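Local coordinates for protein hydrolase, haloacid dehalogenase-like family (Streptococcus pneumoniae, PDB 2FI1) that probably catalyses a metal-dependent hydrolysis, as in other haloacid dehalogenase-like hydrolases, and holds a calcium ion in the crystal, at residues V29-L34 with K71-R76; I37-D42 with E57-N62; D89-I94 with A121-E126. One frame throughout, in Å; residues are numbered along the deposited sequence.

Contacts 1 and 2 lie together in the helical part of the chain, which resembles the C1-type cap of haloacid dehalogenase-like hydrolases, with centres about 12 Å apart. Contact 3 is on the other side of the chain's centre, about 31 Å from contact 1 and about 37 Å from contact 2 between centres, in the core with the parallel sheet. Along the chain, contact 2 falls between the halves of contact 1, and contact 3 follows both. Contacts 1 and 2 touch through L32, whose CD1 packs on Q39 CG and CD2 on F59 O. Contacts 1 and 2 thus belong to the probable cap, contact 3 to the core, which holds calcium at D12, G14 and D160.

Contact 1: V29-L34 with K71-R76; sequences VETLAL and KENEAR
The N73 amide meets T31 at its edge and E30 over one face. N73 ND2 gives a nearly straight hydrogen bond to T31 OG1 (2.9 Å, 172°), and the hydroxyl oxygen lies exactly in the amide plane. Above that plane E30 folds across: its CD stands almost directly over N73 CG at 4.0 Å, with carboxylate and amide planes 44° apart, while E30 OE2 comes to 3.4 Å from N73 CB. Turning CG of E30 between its backbone N and carbonyl carbon (chi1 72°) swings the otherwise extended chain over the amide. These side chains join helices 20-34 and 66-77, which run in broadly opposite directions with a marked tilt, 9.8 Å apart at closest approach of the local axes, in a helical unit consistent with the C1-type cap of haloacid dehalogenase-like hydrolases. T31 OG1 is gripped twice: the bond to A27 O orients the hydroxyl and leaves its oxygen to accept from N73 ND2. On the carbonyl side of the amide, N73 OD1 lies 3.0 Å from R76 NH1, at the edge of the guanidinium and in its plane. A water donates to N73 O at 2.9 Å; its even closer link to E30 OE2 is doubtful. Near the donor end of the T31 bond, L34 CD1 reaches 4.3 Å from N73 ND2.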
loop_
_atom_site.group_PDB
_atom_site.type_symbol
_atom_site.label_atom_id
_atom_site.label_comp_id
_atom_site.label_asym_id
_atom_site.label_seq_id
_atom_site.Cartn_x
_atom_site.Cartn_y
_atom_site.Cartn_z
ATOM N N VAL A 29 -7.461 5.550 17.472
ATOM C CA VAL A 29 -7.708 6.727 18.310
ATOM C C VAL A 29 -9.162 6.734 18.795
ATOM O O VAL A 29 -9.426 6.981 19.977
ATOM C CB VAL A 29 -7.365 8.021 17.531
ATOM C CG1 VAL A 29 -7.884 9.269 18.253
ATOM C CG2 VAL A 29 -5.858 8.129 17.303
ATOM N N GLU A 30 -10.112 6.444 17.913
ATOM C CA GLU A 30 -11.510 6.449 18.333
ATOM C C GLU A 30 -11.803 5.322 19.325
ATOM O O GLU A 30 -12.597 5.499 20.259
ATOM C CB GLU A 30 -12.461 6.448 17.132
ATOM C CG GLU A 30 -12.564 5.187 16.341
ATOM C CD GLU A 30 -13.557 5.319 15.183
ATOM O OE1 GLU A 30 -14.367 6.277 15.183
ATOM O OE2 GLU A 30 -13.517 4.485 14.263
ATOM N N THR A 31 -11.147 4.178 19.159
ATOM C CA THR A 31 -11.316 3.063 20.099
ATOM C C THR A 31 -10.726 3.414 21.478
ATOM O O THR A 31 -11.356 3.147 22.506
ATOM C CB THR A 31 -10.712 1.756 19.545
ATOM O OG1 THR A 31 -11.221 1.503 18.228
ATOM C CG2 THR A 31 -11.058 0.568 20.440
ATOM N N LEU A 32 -9.546 4.030 21.514
ATOM C CA LEU A 32 -8.984 4.535 22.773
ATOM C C LEU A 32 -9.951 5.466 23.506
ATOM O O LEU A 32 -10.077 5.391 24.737
ATOM C CB LEU A 32 -7.665 5.268 22.537
ATOM C CG LEU A 32 -6.440 4.421 22.200
ATOM C CD1 LEU A 32 -5.311 5.355 21.802
ATOM C CD2 LEU A 32 -6.024 3.544 23.369
ATOM N N ALA A 33 -10.647 6.315 22.758
ATOM C CA ALA A 33 -11.558 7.293 23.362
ATOM C C ALA A 33 -12.713 6.609 24.091
ATOM O O ALA A 33 -13.230 7.156 25.068
ATOM C CB ALA A 33 -12.079 8.256 22.314
ATOM N N LEU A 34 -13.107 5.422 23.637
ATOM C CA LEU A 34 -14.155 4.637 24.312
ATOM C C LEU A 34 -13.760 4.285 25.742
ATOM O O LEU A 34 -14.631 4.095 26.601
ATOM C CB LEU A 34 -14.452 3.338 23.562
ATOM C CG LEU A 34 -15.037 3.440 22.161
ATOM C CD1 LEU A 34 -15.030 2.071 21.504
ATOM C CD2 LEU A 34 -16.446 4.021 22.207
ATOM N N LYS A 71 -10.725 -3.542 15.623
ATOM C CA LYS A 71 -10.868 -4.156 14.297
ATOM C C LYS A 71 -12.221 -3.839 13.667
ATOM O O LYS A 71 -12.316 -3.631 12.453
ATOM C CB LYS A 71 -10.644 -5.669 14.359
ATOM C CG LYS A 71 -9.236 -6.058 14.744
ATOM C CD LYS A 71 -8.253 -5.844 13.619
ATOM C CE LYS A 71 -6.875 -6.293 14.054
ATOM N NZ LYS A 71 -5.938 -6.363 12.923
ATOM N N GLU A 72 -13.266 -3.790 14.487
ATOM C CA GLU A 72 -14.578 -3.396 13.989
ATOM C C GLU A 72 -14.565 -1.945 13.506
ATOM O O GLU A 72 -15.061 -1.636 12.425
ATOM C CB GLU A 72 -15.655 -3.631 15.053
ATOM C CG GLU A 72 -15.969 -5.111 15.256
ATOM C CD GLU A 72 -17.240 -5.362 16.055
ATOM O OE1 GLU A 72 -18.174 -4.530 15.984
ATOM O OE2 GLU A 72 -17.306 -6.404 16.749
ATOM N N ASN A 73 -13.962 -1.056 14.291
ATOM C CA ASN A 73 -13.847 0.343 13.891
ATOM C C ASN A 73 -12.972 0.523 12.648
ATOM O O ASN A 73 -13.251 1.378 11.811
ATOM C CB ASN A 73 -13.323 1.201 15.046
ATOM C CG ASN A 73 -14.396 1.511 16.076
ATOM O OD1 ASN A 73 -15.582 1.603 15.743
ATOM N ND2 ASN A 73 -13.986 1.697 17.322
ATOM N N GLU A 74 -11.930 -0.296 12.524
ATOM C CA GLU A 74 -11.058 -0.245 11.354
ATOM C C GLU A 74 -11.814 -0.661 10.090
ATOM O O GLU A 74 -11.676 -0.031 9.048
ATOM C CB GLU A 74 -9.835 -1.131 11.578
ATOM C CG GLU A 74 -8.808 -1.086 10.458
ATOM C CD GLU A 74 -7.744 -2.144 10.634
ATOM O OE1 GLU A 74 -8.092 -3.320 10.850
ATOM O OE2 GLU A 74 -6.548 -1.818 10.549
ATOM N N ALA A 75 -12.605 -1.726 10.182
ATOM C CA ALA A 75 -13.417 -2.154 9.044
ATOM C C ALA A 75 -14.359 -1.041 8.601
ATOM O O ALA A 75 -14.536 -0.808 7.403
ATOM C CB ALA A 75 -14.199 -3.401 9.389
ATOM N N ARG A 76 -14.952 -0.343 9.565
ATOM C CA ARG A 76 -15.806 0.804 9.252
ATOM C C ARG A 76 -15.053 1.920 8.530
ATOM O O ARG A 76 -15.540 2.473 7.549
ATOM C CB ARG A 76 -16.448 1.361 10.511
ATOM C CG ARG A 76 -17.488 2.433 10.235
ATOM C CD ARG A 76 -18.385 2.677 11.433
ATOM N NE ARG A 76 -19.041 1.448 11.883
ATOM C CZ ARG A 76 -18.669 0.705 12.926
ATOM N NH1 ARG A 76 -17.627 1.042 13.681
ATOM N NH2 ARG A 76 -19.353 -0.397 13.221
HETATM O O HOH W 1 -14.961 3.547 12.590
#

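Contact 2: I37-D42 with E57-N62; sequences ITQDHD and ETFAPN
In the helical region that resembles a haloacid dehalogenase C1-type cap, the loop between helices 20-34 and 41-50 folds back on the C-terminal end of helix 52-59, and Q39 of this loop lies against F59 there. The Q39 side chain, bent at chi2 (-70°), brings its amide to the CD1-CE1 side of the F59 ring. Q39 CD is 3.5 Å from F59 CD1, and Q39 OE1 is 3.7 Å from F59 CE1. The amide and ring planes are 46° apart, so the approach is oblique, neither a flat stack nor a perpendicular one. The methyl CG2 of T58, the preceding residue on the same helix, stands 3.6 Å above the centre of the F59 ring on one face, and side chains of S43, V44 and A47 on helix 41-50 and of F28 on helix 20-34 also touch F59.

The polar end of Q39 is tied to the helix end through water. Q39 NE2 donates to this water at 3.0 Å, and the water in turn donates to F59 O at 2.8 Å, giving a partner to a carbonyl where the helix stops: A60 is the first residue to leave helical geometry. Near the same carbonyl, I37 CD1 comes to 4.4 Å from F59 O, and the I37 side chain also packs on L32. The loop passes into helix 41-50 at D40, the N-cap, whose OD1 is hydrogen-bonded to S43 OG. Just inside that helix, H41 NE2 is hydrogen-bonded to E22 OE1, and H41 ND1 donates to the anti lone pair of D42 OD1 at 2.7 Å, close to the imidazole plane.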
loop_
_atom_site.group_PDB
_atom_site.type_symbol
_atom_site.label_atom_id
_atom_site.label_comp_id
_atom_site.label_asym_id
_atom_site.label_seq_id
_atom_site.Cartn_x
_atom_site.Cartn_y
_atom_site.Cartn_z
ATOM N N ILE A 37 -9.369 7.431 26.937
ATOM C CA ILE A 37 -7.961 7.685 26.676
ATOM C C ILE A 37 -7.791 8.497 25.401
ATOM O O ILE A 37 -8.403 8.196 24.380
ATOM C CB ILE A 37 -7.184 6.368 26.551
ATOM C CG1 ILE A 37 -7.208 5.627 27.891
ATOM C CG2 ILE A 37 -5.740 6.627 26.110
ATOM C CD1 ILE A 37 -6.691 4.226 27.825
ATOM N N THR A 38 -6.959 9.536 25.487
ATOM C CA THR A 38 -6.600 10.361 24.344
ATOM C C THR A 38 -5.132 10.135 23.998
ATOM O O THR A 38 -4.267 10.244 24.857
ATOM C CB THR A 38 -6.799 11.863 24.654
ATOM O OG1 THR A 38 -8.155 12.093 25.063
ATOM C CG2 THR A 38 -6.489 12.713 23.435
ATOM N N GLN A 39 -4.859 9.804 22.737
ATOM C CA GLN A 39 -3.492 9.786 22.221
ATOM C C GLN A 39 -3.479 10.484 20.877
ATOM O O GLN A 39 -4.470 10.472 20.144
ATOM C CB GLN A 39 -2.960 8.356 22.076
ATOM C CG GLN A 39 -2.722 7.639 23.399
ATOM C CD GLN A 39 -1.540 8.176 24.200
ATOM O OE1 GLN A 39 -0.764 9.009 23.721
ATOM N NE2 GLN A 39 -1.390 7.681 25.429
ATOM N N ASP A 40 -2.345 11.088 20.559
ATOM C CA ASP A 40 -2.215 11.883 19.350
ATOM C C ASP A 40 -2.039 11.027 18.093
ATOM O O ASP A 40 -1.480 9.926 18.126
ATOM C CB ASP A 40 -1.054 12.876 19.481
ATOM C CG ASP A 40 0.296 12.199 19.518
ATOM O OD1 ASP A 40 0.681 11.706 20.592
ATOM O OD2 ASP A 40 0.947 12.178 18.462
ATOM N N HIS A 41 -2.501 11.579 16.980
ATOM C CA HIS A 41 -2.427 10.940 15.676
ATOM C C HIS A 41 -1.036 10.428 15.323
ATOM O O HIS A 41 -0.869 9.263 14.960
ATOM C CB HIS A 41 -2.897 11.928 14.603
ATOM C CG HIS A 41 -2.690 11.442 13.202
ATOM N ND1 HIS A 41 -1.479 11.541 12.554
ATOM C CD2 HIS A 41 -3.535 10.840 12.333
ATOM C CE1 HIS A 41 -1.588 11.019 11.344
ATOM N NE2 HIS A 41 -2.830 10.596 11.182
ATOM N N ASP A 42 -0.030 11.295 15.399
ATOM C CA ASP A 42 1.282 10.941 14.872
ATOM C C ASP A 42 1.933 9.813 15.671
ATOM O O ASP A 42 2.609 8.967 15.094
ATOM C CB ASP A 42 2.214 12.161 14.829
ATOM C CG ASP A 42 1.802 13.191 13.795
ATOM O OD1 ASP A 42 0.778 13.005 13.103
ATOM O OD2 ASP A 42 2.529 14.209 13.686
ATOM N N GLU A 57 0.433 -2.785 23.083
ATOM C CA GLU A 57 1.214 -2.841 24.324
ATOM C C GLU A 57 1.572 -1.439 24.819
ATOM O O GLU A 57 1.656 -1.207 26.028
ATOM C CB GLU A 57 2.476 -3.685 24.154
ATOM C CG GLU A 57 3.189 -4.045 25.486
ATOM C CD GLU A 57 2.336 -4.868 26.479
ATOM O OE1 GLU A 57 1.238 -5.370 26.125
ATOM O OE2 GLU A 57 2.781 -5.022 27.640
ATOM N N THR A 58 1.773 -0.508 23.892
ATOM C CA THR A 58 2.150 0.868 24.249
ATOM C C THR A 58 0.972 1.666 24.800
ATOM O O THR A 58 1.098 2.330 25.843
ATOM C CB THR A 58 2.756 1.592 23.036
ATOM O OG1 THR A 58 3.955 0.912 22.657
ATOM C CG2 THR A 58 3.088 3.039 23.347
ATOM N N PHE A 59 -0.173 1.590 24.126
ATOM C CA PHE A 59 -1.293 2.483 24.403
ATOM C C PHE A 59 -2.499 1.814 25.065
ATOM O O PHE A 59 -3.318 2.512 25.668
ATOM C CB PHE A 59 -1.749 3.153 23.101
ATOM C CG PHE A 59 -0.703 4.019 22.468
ATOM C CD1 PHE A 59 -0.186 5.112 23.144
ATOM C CD2 PHE A 59 -0.239 3.750 21.191
ATOM C CE1 PHE A 59 0.779 5.901 22.562
ATOM C CE2 PHE A 59 0.729 4.537 20.605
ATOM C CZ PHE A 59 1.242 5.617 21.292
ATOM N N ALA A 60 -2.633 0.489 24.943
ATOM C CA ALA A 60 -3.854 -0.222 25.354
ATOM C C ALA A 60 -3.595 -1.603 25.974
ATOM O O ALA A 60 -4.359 -2.532 25.726
ATOM C CB ALA A 60 -4.774 -0.369 24.145
ATOM N N PRO A 61 -2.536 -1.738 26.790
ATOM C CA PRO A 61 -2.120 -3.083 27.215
ATOM C C PRO A 61 -3.160 -3.871 28.009
ATOM O O PRO A 61 -3.240 -5.092 27.857
ATOM C CB PRO A 61 -0.879 -2.809 28.071
ATOM C CG PRO A 61 -1.030 -1.402 28.526
ATOM C CD PRO A 61 -1.663 -0.699 27.359
ATOM N N ASN A 62 -3.955 -3.184 28.827
ATOM C CA ASN A 62 -4.947 -3.847 29.686
ATOM C C ASN A 62 -6.366 -3.334 29.462
ATOM O O ASN A 62 -7.213 -3.390 30.361
ATOM C CB ASN A 62 -4.552 -3.675 31.155
ATOM C CG ASN A 62 -3.165 -4.199 31.448
ATOM O OD1 ASN A 62 -2.279 -3.448 31.855
ATOM N ND2 ASN A 62 -2.962 -5.493 31.226
HETATM O O HOH W 2 -2.533 5.102 26.399
#

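Contact 3: D89-I94 with A121-E126; sequences DLLEDI and AAYFTE
Y123 reaches from the 3-10 turn 121-123 to helix 87-96, passing L91 and ending at E92. With CG set anti to its carbonyl carbon, the side chain leaves CB, which lies above the F124 ring toward its rim, and heads for the helix. Y123 CG and CD2 meet L91: L91 CD1 packs on Y123 CD2 at 3.7 Å, and L91 CB stands 3.6 Å from the ring centroid, only 6° off the normal, a CH-pi contact over the middle of one face. Farther out, Y123 CE1 comes to 3.6 Å from L91 C, so the ring also lies against the helix backbone. The turn leads into strand 124-128, an edge strand of the five-stranded parallel sheet of the Rossmann-like haloacid dehalogenase core, and Y123 thereby joins this sheet edge to the helix preceding strand 100-104. L91 and F124 both touch W11 on strand 8-11, while L91 O is hydrogen-bonded to H101 NE2 and S95 OG. At the tip, Y123 OH donates to E92 OE1 at 2.6 Å, meeting the oxygen on its anti side, 16° out of the carboxylate plane. E92 bends at chi2 to bring its carboxylate alongside the ring edge, where OE1 is 3.2 Å from Y123 CE1 and the carboxylate is turned 63° from the ring plane. E92 CB lies beyond the end of the ring, offset to the side of L91, 3.3 Å from Y123 OH.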
loop_
_atom_site.group_PDB
_atom_site.type_symbol
_atom_site.label_atom_id
_atom_site.label_comp_id
_atom_site.label_asym_id
_atom_site.label_seq_id
_atom_site.Cartn_x
_atom_site.Cartn_y
_atom_site.Cartn_z
ATOM N N ASP A 89 -3.737 11.601 -9.412
ATOM C CA ASP A 89 -3.115 12.499 -10.390
ATOM C C ASP A 89 -1.809 11.939 -10.953
ATOM O O ASP A 89 -1.486 12.139 -12.114
ATOM C CB ASP A 89 -2.820 13.870 -9.785
ATOM C CG ASP A 89 -4.054 14.734 -9.608
ATOM O OD1 ASP A 89 -5.040 14.576 -10.364
ATOM O OD2 ASP A 89 -4.011 15.625 -8.726
ATOM N N LEU A 90 -1.016 11.264 -10.115
ATOM C CA LEU A 90 0.229 10.682 -10.599
ATOM C C LEU A 90 -0.051 9.517 -11.539
ATOM O O LEU A 90 0.574 9.398 -12.588
ATOM C CB LEU A 90 1.148 10.259 -9.442
ATOM C CG LEU A 90 2.454 9.585 -9.874
ATOM C CD1 LEU A 90 3.250 10.472 -10.817
ATOM C CD2 LEU A 90 3.305 9.212 -8.670
ATOM N N LEU A 91 -0.989 8.655 -11.155
ATOM C CA LEU A 91 -1.370 7.560 -12.033
ATOM C C LEU A 91 -1.814 8.099 -13.406
ATOM O O LEU A 91 -1.436 7.573 -14.451
ATOM C CB LEU A 91 -2.464 6.706 -11.394
ATOM C CG LEU A 91 -2.063 5.987 -10.105
ATOM C CD1 LEU A 91 -3.267 5.255 -9.532
ATOM C CD2 LEU A 91 -0.911 5.011 -10.301
ATOM N N GLU A 92 -2.584 9.184 -13.383
ATOM C CA GLU A 92 -3.061 9.782 -14.635
ATOM C C GLU A 92 -1.936 10.373 -15.478
ATOM O O GLU A 92 -1.885 10.152 -16.687
ATOM C CB GLU A 92 -4.113 10.844 -14.350
ATOM C CG GLU A 92 -4.803 11.406 -15.597
ATOM C CD GLU A 92 -5.495 10.349 -16.451
ATOM O OE1 GLU A 92 -5.826 9.248 -15.954
ATOM O OE2 GLU A 92 -5.707 10.615 -17.653
ATOM N N ASP A 93 -1.014 11.101 -14.842
ATOM C CA ASP A 93 0.081 11.684 -15.596
ATOM C C ASP A 93 0.905 10.599 -16.284
ATOM O O ASP A 93 1.353 10.756 -17.408
ATOM C CB ASP A 93 0.984 12.539 -14.698
ATOM C CG ASP A 93 0.361 13.859 -14.299
ATOM O OD1 ASP A 93 -0.536 14.360 -15.017
ATOM O OD2 ASP A 93 0.773 14.428 -13.270
ATOM N N ILE A 94 1.130 9.480 -15.599
ATOM C CA ILE A 94 1.866 8.368 -16.190
ATOM C C ILE A 94 1.088 7.712 -17.336
ATOM O O ILE A 94 1.649 7.420 -18.405
ATOM C CB ILE A 94 2.237 7.321 -15.099
ATOM C CG1 ILE A 94 3.333 7.885 -14.185
ATOM C CG2 ILE A 94 2.673 6.009 -15.712
ATOM C CD1 ILE A 94 3.541 7.074 -12.913
ATOM N N ALA A 121 -9.117 1.453 -9.772
ATOM C CA ALA A 121 -9.107 0.156 -10.452
ATOM C C ALA A 121 -8.826 0.304 -11.947
ATOM O O ALA A 121 -8.134 -0.526 -12.554
ATOM C CB ALA A 121 -10.426 -0.574 -10.237
ATOM N N ALA A 122 -9.359 1.373 -12.534
ATOM C CA ALA A 122 -9.223 1.606 -13.969
ATOM C C ALA A 122 -7.785 1.762 -14.435
ATOM O O ALA A 122 -7.511 1.615 -15.626
ATOM C CB ALA A 122 -10.036 2.826 -14.384
ATOM N N TYR A 123 -6.862 2.046 -13.519
ATOM C CA TYR A 123 -5.475 2.259 -13.908
ATOM C C TYR A 123 -4.682 0.994 -14.190
ATOM O O TYR A 123 -3.674 1.056 -14.881
ATOM C CB TYR A 123 -4.730 3.107 -12.867
ATOM C CG TYR A 123 -5.105 4.554 -12.990
ATOM C CD1 TYR A 123 -4.653 5.299 -14.073
ATOM C CD2 TYR A 123 -5.974 5.163 -12.087
ATOM C CE1 TYR A 123 -5.026 6.617 -14.225
ATOM C CE2 TYR A 123 -6.352 6.497 -12.245
ATOM C CZ TYR A 123 -5.878 7.202 -13.315
ATOM O OH TYR A 123 -6.276 8.509 -13.467
ATOM N N PHE A 124 -5.117 -0.157 -13.664
ATOM C CA PHE A 124 -4.251 -1.329 -13.642
ATOM C C PHE A 124 -4.501 -2.278 -14.779
ATOM O O PHE A 124 -5.609 -2.755 -14.969
ATOM C CB PHE A 124 -4.365 -2.034 -12.291
ATOM C CG PHE A 124 -3.923 -1.156 -11.169
ATOM C CD1 PHE A 124 -2.577 -0.980 -10.901
ATOM C CD2 PHE A 124 -4.840 -0.417 -10.452
ATOM C CE1 PHE A 124 -2.154 -0.121 -9.915
ATOM C CE2 PHE A 124 -4.419 0.456 -9.458
ATOM C CZ PHE A 124 -3.061 0.600 -9.193
ATOM N N THR A 125 -3.448 -2.544 -15.536
ATOM C CA THR A 125 -3.498 -3.547 -16.592
ATOM C C THR A 125 -3.707 -4.936 -15.998
ATOM O O THR A 125 -4.493 -5.731 -16.521
ATOM C CB THR A 125 -2.233 -3.478 -17.449
ATOM O OG1 THR A 125 -2.190 -2.203 -18.111
ATOM C CG2 THR A 125 -2.195 -4.596 -18.476
ATOM N N GLU A 126 -3.019 -5.232 -14.898
ATOM C CA GLU A 126 -3.280 -6.452 -14.141
ATOM C C GLU A 126 -2.971 -6.220 -12.671
ATOM O O GLU A 126 -1.998 -5.538 -12.321
ATOM C CB GLU A 126 -2.479 -7.647 -14.668
ATOM C CG GLU A 126 -2.844 -8.954 -13.947
ATOM C CD GLU A 126 -2.319 -10.223 -14.589
ATOM O OE1 GLU A 126 -2.076 -10.261 -15.809
ATOM O OE2 GLU A 126 -2.150 -11.212 -13.847
#